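Local coordinates for protein lactoylglutathione lyase (Pseudomonas aeruginosa, PDB 4MTS) that belongs to the glyoxalase/bleomycin resistance/dioxygenase superfamily and binds zinc and nickel ions, at residues L29-Y34 with R38-F43; V84-A89 with Y94-E99. One frame throughout, in Å; residues are numbered along the deposited sequence.

Contact 1: residues L29-Y34 with R38-F43; sequences LRRRDY and RFTLAF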
ATOM      1  N   LEU A  29      -5.569   9.889 -11.618  1.00  9.38           N
ATOM      2  CA  LEU A  29      -6.575   9.023 -12.228  1.00  9.04           C
ATOM      3  C   LEU A  29      -7.979   9.511 -11.976  1.00 12.40           C
ATOM      4  O   LEU A  29      -8.809   9.497 -12.889  1.00 13.15           O
ATOM      5  CB  LEU A  29      -6.406   7.544 -11.750  1.00  9.47           C
ATOM      6  CG  LEU A  29      -4.996   6.943 -11.960  1.00 13.49           C
ATOM      7  CD1 LEU A  29      -4.834   5.573 -11.244  1.00 11.91           C
ATOM      8  CD2 LEU A  29      -4.661   6.806 -13.431  1.00 18.30           C
ATOM      9  N   ARG A  30      -8.243   9.980 -10.756  1.00  9.23           N
ATOM     10  CA  ARG A  30      -9.547  10.407 -10.286  1.00  9.08           C
ATOM     11  C   ARG A  30      -9.343  11.269  -9.030  1.00 13.39           C
ATOM     12  O   ARG A  30      -8.528  10.949  -8.164  1.00 12.13           O
ATOM     13  CB  ARG A  30     -10.347   9.096  -9.938  1.00 12.98           C
ATOM     14  CG  ARG A  30     -11.723   9.266  -9.291  1.00 22.64           C
ATOM     15  CD  ARG A  30     -12.574   8.011  -9.400  1.00 25.58           C
ATOM     16  NE  ARG A  30     -11.944   6.827  -8.786  1.00 20.77           N
ATOM     17  CZ  ARG A  30     -12.402   6.216  -7.700  1.00 32.42           C
ATOM     18  NH1 ARG A  30     -13.482   6.674  -7.080  1.00 24.32           N
ATOM     19  NH2 ARG A  30     -11.779   5.145  -7.220  1.00 25.22           N
ATOM     20  N   ARG A  31     -10.097  12.361  -8.915  1.00  8.94           N
ATOM     21  CA  ARG A  31     -10.072  13.130  -7.680  1.00  8.19           C
ATOM     22  C   ARG A  31     -11.538  13.449  -7.327  1.00 11.78           C
ATOM     23  O   ARG A  31     -12.334  13.694  -8.235  1.00 11.58           O
ATOM     24  CB  ARG A  31      -9.212  14.394  -7.802  1.00  9.75           C
ATOM     25  CG  ARG A  31      -9.396  15.356  -6.643  1.00 10.50           C
ATOM     26  CD  ARG A  31      -8.382  16.509  -6.692  1.00  7.13           C
ATOM     27  NE  ARG A  31      -8.755  17.481  -5.652  1.00 10.88           N
ATOM     28  CZ  ARG A  31      -7.921  18.340  -5.081  1.00 11.47           C
ATOM     29  NH1 ARG A  31      -6.648  18.398  -5.465  1.00 12.63           N
ATOM     30  NH2 ARG A  31      -8.344  19.131  -4.105  1.00 12.64           N
ATOM     31  N   ARG A  32     -11.890  13.382  -6.041  1.00 10.30           N
ATOM     32  CA  ARG A  32     -13.240  13.665  -5.556  1.00 10.39           C
ATOM     33  C   ARG A  32     -13.121  14.500  -4.276  1.00 14.73           C
ATOM     34  O   ARG A  32     -12.443  14.081  -3.336  1.00 13.05           O
ATOM     35  CB  ARG A  32     -14.037  12.367  -5.291  1.00 12.57           C
ATOM     36  CG  ARG A  32     -14.258  11.442  -6.514  1.00 14.88           C
ATOM     37  CD  ARG A  32     -15.296  11.977  -7.523  1.00 11.98           C
ATOM     38  NE  ARG A  32     -15.451  11.044  -8.652  1.00 10.41           N
ATOM     39  CZ  ARG A  32     -14.772  11.083  -9.801  1.00 18.72           C
ATOM     40  NH1 ARG A  32     -13.863  12.016 -10.010  1.00 11.76           N
ATOM     41  NH2 ARG A  32     -14.988  10.167 -10.740  1.00 14.09           N
ATOM     42  N   ASP A  33     -13.757  15.698  -4.250  1.00 10.81           N
ATOM     43  CA  ASP A  33     -13.754  16.616  -3.090  1.00  9.68           C
ATOM     44  C   ASP A  33     -15.208  16.699  -2.598  1.00 12.77           C
ATOM     45  O   ASP A  33     -16.090  17.039  -3.370  1.00 12.19           O
ATOM     46  CB  ASP A  33     -13.271  18.025  -3.474  1.00 10.61           C
ATOM     47  CG  ASP A  33     -11.803  18.136  -3.827  1.00 12.98           C
ATOM     48  OD1 ASP A  33     -11.060  18.742  -3.052  1.00 12.10           O
ATOM     49  OD2 ASP A  33     -11.412  17.646  -4.911  1.00 12.86           O
ATOM     50  N   TYR A  34     -15.460  16.305  -1.353  1.00 12.74           N
ATOM     51  CA  TYR A  34     -16.810  16.257  -0.782  1.00 12.43           C
ATOM     52  C   TYR A  34     -16.984  17.325   0.296  1.00 15.25           C
ATOM     53  O   TYR A  34     -16.584  17.092   1.440  1.00 14.58           O
ATOM     54  CB  TYR A  34     -17.084  14.884  -0.153  1.00 13.04           C
ATOM     55  CG  TYR A  34     -16.915  13.749  -1.124  1.00 13.88           C
ATOM     56  CD1 TYR A  34     -17.927  13.421  -2.022  1.00 15.51           C
ATOM     57  CD2 TYR A  34     -15.727  13.034  -1.187  1.00 14.26           C
ATOM     58  CE1 TYR A  34     -17.784  12.359  -2.906  1.00 14.79           C
ATOM     59  CE2 TYR A  34     -15.555  11.998  -2.099  1.00 15.33           C
ATOM     60  CZ  TYR A  34     -16.599  11.648  -2.939  1.00 22.82           C
ATOM     61  OH  TYR A  34     -16.416  10.667  -3.878  1.00 24.94           O
ATOM     62  N   ARG A  38     -16.224  17.004   4.145  1.00 15.87           N
ATOM     63  CA  ARG A  38     -14.994  17.793   4.337  1.00 14.81           C
ATOM     64  C   ARG A  38     -13.716  16.972   4.147  1.00 15.75           C
ATOM     65  O   ARG A  38     -12.824  16.944   5.004  1.00 15.17           O
ATOM     66  CB  ARG A  38     -15.006  18.589   5.638  1.00 19.38           C
ATOM     67  CG  ARG A  38     -16.065  19.691   5.550  1.00 29.49           C
ATOM     68  CD  ARG A  38     -16.026  20.655   6.687  1.00 25.84           C
ATOM     69  NE  ARG A  38     -14.796  21.439   6.770  1.00 22.06           N
ATOM     70  CZ  ARG A  38     -14.561  22.555   6.086  1.00 27.97           C
ATOM     71  NH1 ARG A  38     -15.437  22.989   5.185  1.00 15.31           N
ATOM     72  NH2 ARG A  38     -13.421  23.215   6.257  1.00 19.26           N
ATOM     73  N   PHE A  39     -13.663  16.256   3.030  1.00 11.82           N
ATOM     74  CA  PHE A  39     -12.471  15.481   2.695  1.00 10.45           C
ATOM     75  C   PHE A  39     -12.349  15.389   1.213  1.00 11.75           C
ATOM     76  O   PHE A  39     -13.332  15.601   0.512  1.00 11.93           O
ATOM     77  CB  PHE A  39     -12.455  14.094   3.364  1.00 13.33           C
ATOM     78  CG  PHE A  39     -13.441  13.108   2.802  1.00 14.99           C
ATOM     79  CD1 PHE A  39     -14.763  13.102   3.229  1.00 19.41           C
ATOM     80  CD2 PHE A  39     -13.045  12.165   1.866  1.00 17.39           C
ATOM     81  CE1 PHE A  39     -15.685  12.216   2.677  1.00 19.52           C
ATOM     82  CE2 PHE A  39     -13.960  11.258   1.348  1.00 20.40           C
ATOM     83  CZ  PHE A  39     -15.270  11.283   1.765  1.00 19.03           C
ATOM     84  N   THR A  40     -11.154  15.041   0.748  1.00  8.23           N
ATOM     85  CA  THR A  40     -10.877  14.870  -0.661  1.00  8.65           C
ATOM     86  C   THR A  40     -10.147  13.535  -0.799  1.00 10.69           C
ATOM     87  O   THR A  40      -9.315  13.216   0.053  1.00 11.60           O
ATOM     88  CB  THR A  40      -9.934  15.975  -1.155  1.00 13.31           C
ATOM     89  OG1 THR A  40     -10.518  17.252  -0.912  1.00 13.19           O
ATOM     90  CG2 THR A  40      -9.609  15.842  -2.645  1.00 11.90           C
ATOM     91  N   LEU A  41     -10.406  12.831  -1.897  1.00  6.43           N
ATOM     92  CA  LEU A  41      -9.689  11.595  -2.255  1.00  8.16           C
ATOM     93  C   LEU A  41      -9.005  11.854  -3.579  1.00 11.69           C
ATOM     94  O   LEU A  41      -9.559  12.536  -4.453  1.00 10.65           O
ATOM     95  CB  LEU A  41     -10.659  10.431  -2.511  1.00  9.76           C
ATOM     96  CG  LEU A  41     -11.738  10.127  -1.565  1.00 20.21           C
ATOM     97  CD1 LEU A  41     -12.554   8.993  -2.111  1.00 20.34           C
ATOM     98  CD2 LEU A  41     -11.156   9.800  -0.179  1.00 26.65           C
ATOM     99  N   ALA A  42      -7.828  11.294  -3.775  1.00  8.01           N
ATOM    100  CA  ALA A  42      -7.187  11.428  -5.098  1.00  8.19           C
ATOM    101  C   ALA A  42      -6.508  10.081  -5.363  1.00 12.22           C
ATOM    102  O   ALA A  42      -5.829   9.561  -4.475  1.00 13.49           O
ATOM    103  CB  ALA A  42      -6.149  12.546  -5.079  1.00 10.14           C
ATOM    104  N   PHE A  43      -6.731   9.511  -6.543  1.00  8.46           N
ATOM    105  CA  PHE A  43      -6.141   8.233  -6.947  1.00  8.14           C
ATOM    106  C   PHE A  43      -5.087   8.574  -7.996  1.00 11.23           C
ATOM    107  O   PHE A  43      -5.370   9.261  -8.990  1.00  9.79           O
ATOM    108  CB  PHE A  43      -7.226   7.265  -7.478  1.00  9.22           C
ATOM    109  CG  PHE A  43      -8.208   6.790  -6.416  1.00 12.98           C
ATOM    110  CD1 PHE A  43      -9.304   7.565  -6.059  1.00 16.93           C
ATOM    111  CD2 PHE A  43      -8.067   5.532  -5.827  1.00 16.58           C
ATOM    112  CE1 PHE A  43     -10.219   7.115  -5.090  1.00 17.60           C
ATOM    113  CE2 PHE A  43      -8.962   5.096  -4.842  1.00 19.38           C
ATOM    114  CZ  PHE A  43     -10.024   5.894  -4.478  1.00 17.95           C
TER
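Arg30 and Phe43 form a stacked pair at one end of an antiparallel beta hairpin, strands 27-34 and 39-45 of the four-stranded sheet of this glyoxalase-superfamily chain. The guanidinium lies flat over one ring face, planes 12° apart, with Arg30 CZ 4.0 Å from the centroid of the Phe43 ring, which meets the criteria for cation-pi stacking. Arg30 CG is anti to the backbone N, and a bend at chi3 (58°) lays the planar end alongside Phe43. Arg30 NH2, the nitrogen over the ring, also makes a salt bridge to Glu49 OE2. Phe43 also meets the ring of His5 edge-to-face, and His5 and Glu56 are ligands of the nearby zinc ion.

On the same face, at the turn end, the Tyr34 and Phe39 rings meet at an oblique 34°, with Tyr34 CD2 over a face of Phe39 and 3.5 Å from Phe39 CZ. Gln104 of the second subunit packs against Tyr34, Phe39 and Leu41.

Beneath these pairs runs the backbone ladder, whose segment axes are 4.6 Å apart; Phe43 N gives Arg30 O a nearly straight bond of 2.8 Å. Leu29 and Arg30 both face Phe43, a classic beta bulge, whereas Arg38 and Phe39 both face Tyr34, a G1 beta bulge.

The other face carries Arg31, Asp33, Thr40 and Ala42, of which Arg31, Thr40 and Ala42 touch Leu13 of helix 13-23. Arg31 grips the Asp33 carboxylate side-on, NE to OD2 and NH2 to OD1, each oxygen using its syn lone pair. Asp33 OD1 has a second donor across the strands: Thr40 OG1, also hydrogen-bonded to Trp61 NE1, lies 2.7 Å away and approaches from above the carboxylate plane.

Contact 2: residues V84-A89 with Y94-E99; sequences VTCARA and YRVTRE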
ATOM      1  N   VAL A  84      18.679   7.760 -11.938  1.00 20.42           N
ATOM      2  CA  VAL A  84      18.011   8.831 -12.701  1.00 20.85           C
ATOM      3  C   VAL A  84      16.754   9.333 -11.938  1.00 23.41           C
ATOM      4  O   VAL A  84      16.572  10.541 -11.776  1.00 22.00           O
ATOM      5  CB  VAL A  84      17.711   8.392 -14.151  1.00 25.32           C
ATOM      6  CG1 VAL A  84      16.737   9.352 -14.832  1.00 24.85           C
ATOM      7  CG2 VAL A  84      19.006   8.275 -14.962  1.00 25.26           C
ATOM      8  N   THR A  85      15.921   8.409 -11.448  1.00 19.26           N
ATOM      9  CA  THR A  85      14.740   8.807 -10.661  1.00 17.98           C
ATOM     10  C   THR A  85      15.152   9.568  -9.382  1.00 20.78           C
ATOM     11  O   THR A  85      14.524  10.574  -9.057  1.00 18.12           O
ATOM     12  CB  THR A  85      13.807   7.621 -10.451  1.00 18.18           C
ATOM     13  OG1 THR A  85      13.584   7.044 -11.724  1.00 19.73           O
ATOM     14  CG2 THR A  85      12.443   8.025  -9.855  1.00 19.28           C
ATOM     15  N   CYS A  86      16.240   9.126  -8.682  1.00 18.77           N
ATOM     16  CA  CYS A  86      16.745   9.812  -7.490  1.00 18.18           C
ATOM     17  C   CYS A  86      17.173  11.228  -7.801  1.00 22.85           C
ATOM     18  O   CYS A  86      16.881  12.139  -7.030  1.00 21.50           O
ATOM     19  CB  CYS A  86      17.901   9.034  -6.870  1.00 18.14           C
ATOM     20  SG  CYS A  86      17.390   7.528  -6.015  1.00 21.43           S
ATOM     21  N   ALA A  87      17.961  11.388  -8.875  1.00 22.34           N
ATOM     22  CA  ALA A  87      18.510  12.673  -9.309  1.00 22.00           C
ATOM     23  C   ALA A  87      17.359  13.651  -9.657  1.00 24.49           C
ATOM     24  O   ALA A  87      17.459  14.834  -9.334  1.00 23.43           O
ATOM     25  CB  ALA A  87      19.423  12.455 -10.513  1.00 22.85           C
ATOM     26  N   ARG A  88      16.255  13.128 -10.246  1.00 22.15           N
ATOM     27  CA  ARG A  88      15.046  13.908 -10.586  1.00 21.30           C
ATOM     28  C   ARG A  88      14.393  14.396  -9.275  1.00 24.85           C
ATOM     29  O   ARG A  88      14.135  15.594  -9.130  1.00 23.74           O
ATOM     30  CB  ARG A  88      14.079  13.077 -11.441  1.00 23.49           C
ATOM     31  CG  ARG A  88      12.843  13.840 -11.935  1.00 28.49           C
ATOM     32  CD  ARG A  88      11.884  12.937 -12.691  1.00 39.10           C
ATOM     33  NE  ARG A  88      10.601  13.593 -12.958  1.00 47.27           N
ATOM     34  CZ  ARG A  88      10.138  13.894 -14.169  1.00 73.19           C
ATOM     35  NH1 ARG A  88      10.844  13.592 -15.253  1.00 65.27           N
ATOM     36  NH2 ARG A  88       8.961  14.493 -14.306  1.00 62.95           N
ATOM     37  N   ALA A  89      14.175  13.481  -8.303  1.00 21.54           N
ATOM     38  CA  ALA A  89      13.616  13.841  -6.988  1.00 20.57           C
ATOM     39  C   ALA A  89      14.463  14.903  -6.315  1.00 23.36           C
ATOM     40  O   ALA A  89      13.928  15.905  -5.848  1.00 19.83           O
ATOM     41  CB  ALA A  89      13.537  12.609  -6.087  1.00 21.29           C
ATOM     42  N   TYR A  94      12.999  17.032  -3.462  1.00 19.20           N
ATOM     43  CA  TYR A  94      12.442  15.968  -2.605  1.00 17.95           C
ATOM     44  C   TYR A  94      13.543  15.125  -1.949  1.00 22.02           C
ATOM     45  O   TYR A  94      14.682  15.170  -2.391  1.00 19.28           O
ATOM     46  CB  TYR A  94      11.438  15.113  -3.374  1.00 17.96           C
ATOM     47  CG  TYR A  94      10.245  15.910  -3.852  1.00 16.93           C
ATOM     48  CD1 TYR A  94       9.329  16.443  -2.949  1.00 18.40           C
ATOM     49  CD2 TYR A  94      10.026  16.120  -5.205  1.00 18.22           C
ATOM     50  CE1 TYR A  94       8.230  17.179  -3.387  1.00 18.32           C
ATOM     51  CE2 TYR A  94       8.907  16.810  -5.659  1.00 18.76           C
ATOM     52  CZ  TYR A  94       8.024  17.359  -4.748  1.00 22.14           C
ATOM     53  OH  TYR A  94       6.954  18.085  -5.213  1.00 18.99           O
ATOM     54  N   ARG A  95      13.209  14.422  -0.847  1.00 19.55           N
ATOM     55  CA  ARG A  95      14.151  13.638  -0.064  1.00 20.09           C
ATOM     56  C   ARG A  95      14.476  12.287  -0.649  1.00 22.30           C
ATOM     57  O   ARG A  95      13.587  11.449  -0.855  1.00 20.21           O
ATOM     58  CB  ARG A  95      13.646  13.437   1.381  1.00 22.53           C
ATOM     59  CG  ARG A  95      13.871  14.625   2.276  1.00 34.85           C
ATOM     60  CD  ARG A  95      13.255  14.379   3.631  1.00 48.21           C
ATOM     61  NE  ARG A  95      12.502  15.549   4.071  1.00 54.30           N
ATOM     62  CZ  ARG A  95      13.015  16.532   4.801  1.00 66.74           C
ATOM     63  NH1 ARG A  95      14.281  16.483   5.201  1.00 56.55           N
ATOM     64  NH2 ARG A  95      12.265  17.570   5.142  1.00 48.20           N
ATOM     65  N   VAL A  96      15.772  12.050  -0.861  1.00 18.74           N
ATOM     66  CA  VAL A  96      16.243  10.732  -1.249  1.00 17.50           C
ATOM     67  C   VAL A  96      16.868  10.272   0.092  1.00 22.20           C
ATOM     68  O   VAL A  96      17.800  10.926   0.578  1.00 20.88           O
ATOM     69  CB  VAL A  96      17.275  10.725  -2.413  1.00 19.64           C
ATOM     70  CG1 VAL A  96      17.752   9.303  -2.689  1.00 18.99           C
ATOM     71  CG2 VAL A  96      16.708  11.361  -3.691  1.00 19.18           C
ATOM     72  N   THR A  97      16.324   9.206   0.706  1.00 17.34           N
ATOM     73  CA  THR A  97      16.801   8.691   1.999  1.00 17.24           C
ATOM     74  C   THR A  97      17.861   7.620   1.846  1.00 20.45           C
ATOM     75  O   THR A  97      18.611   7.396   2.791  1.00 21.31           O
ATOM     76  CB  THR A  97      15.662   8.254   2.904  1.00 20.42           C
ATOM     77  OG1 THR A  97      14.895   7.277   2.214  1.00 17.71           O
ATOM     78  CG2 THR A  97      14.788   9.426   3.337  1.00 20.69           C
ATOM     79  N   ARG A  98      17.914   6.965   0.665  1.00 16.44           N
ATOM     80  CA  ARG A  98      18.899   5.955   0.288  1.00 15.72           C
ATOM     81  C   ARG A  98      19.058   6.021  -1.212  1.00 20.07           C
ATOM     82  O   ARG A  98      18.114   5.703  -1.953  1.00 17.45           O
ATOM     83  CB  ARG A  98      18.491   4.534   0.767  1.00 17.79           C
ATOM     84  CG  ARG A  98      19.522   3.472   0.421  1.00 21.11           C
ATOM     85  CD  ARG A  98      18.990   2.061   0.548  1.00 39.03           C
ATOM     86  NE  ARG A  98      20.061   1.058   0.462  1.00 54.12           N
ATOM     87  CZ  ARG A  98      20.562   0.569  -0.673  1.00 71.46           C
ATOM     88  NH1 ARG A  98      20.115   0.999  -1.848  1.00 58.97           N
ATOM     89  NH2 ARG A  98      21.521  -0.346  -0.640  1.00 61.06           N
ATOM     90  N   GLU A  99      20.264   6.460  -1.667  1.00 17.09           N
ATOM     91  CA  GLU A  99      20.639   6.598  -3.062  1.00 16.93           C
ATOM     92  C   GLU A  99      20.700   5.229  -3.692  1.00 21.16           C
ATOM     93  O   GLU A  99      21.088   4.259  -3.034  1.00 19.66           O
ATOM     94  CB  GLU A  99      22.028   7.312  -3.183  1.00 18.88           C
ATOM     95  CG  GLU A  99      22.613   7.400  -4.600  1.00 29.08           C
ATOM     96  CD  GLU A  99      21.745   8.113  -5.626  1.00 35.42           C
ATOM     97  OE1 GLU A  99      20.988   9.026  -5.224  1.00 30.55           O
ATOM     98  OE2 GLU A  99      21.783   7.732  -6.819  1.00 26.22           O
TER
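A helix followed by a short connection into a beta-strand is the element joined here: helix 82-91 runs into strand 95-99 of the second sheet, and Cys86 and Ala89 of the helix meet Tyr94, Val96 and Glu99. The chain reversal is marked by one backbone hydrogen bond, Tyr94 N to Ala89 O at 2.8 Å. Its N-H...O angle is 158°, but the donor stands above the carbonyl plane, 37° out of it, instead of meeting a lone pair. Ala89 CB and Tyr94 CB approach to 4.2 Å beside this bond.

Farther along, Val96 presents both methyls to the buried helix face. CG1 is anti to the backbone N and meets Cys86 SG at 3.8 Å, while CG2 reaches the helix backbone, 3.4 Å from Cys86 O. The same CG2 lies 4.2 Å from Ala89 CB, which places one branch of the valine between two residues that are nearly one helical turn apart. At the far end Glu99 bends at chi2 (58°), bringing OE1 to 3.5 Å from Cys86 CB. This is a van der Waals approach of a carboxylate oxygen to a carbon; OE1 itself is paired in a salt bridge with Arg90 NH2, from a later residue of the same helix.

Strand 109-114 lies next to this layer: Val96 touches Leu113 and Cys86 touches Ala111, while the backbones of Thr97 and Arg98 both pair with Phe112 in a classic beta bulge. Tyr94 meets helix 13-23, where its ring and that of Phe19 pack edge-to-face.

Overall arrangement
From the N terminus, strand 2-9 and helix 13-23 precede contact 1, which closes the tight hairpin between strands 27-34 and 39-45; strand 27-34 is an outermost strand of the first sheet within the chain. Strand 54-60 completes that sheet before the chain passes to strand 72-79 and helix 82-91. Contact 2 then closes the short loop from that helix into strand 95-99 of the second sheet. The two closures follow in series, neither nested nor crossed, with centres 27 Å apart on opposite sides of the chain's centre. They do not touch, yet helix 13-23 meets side chains of both: Arg31 in contact 1, Tyr94 in contact 2.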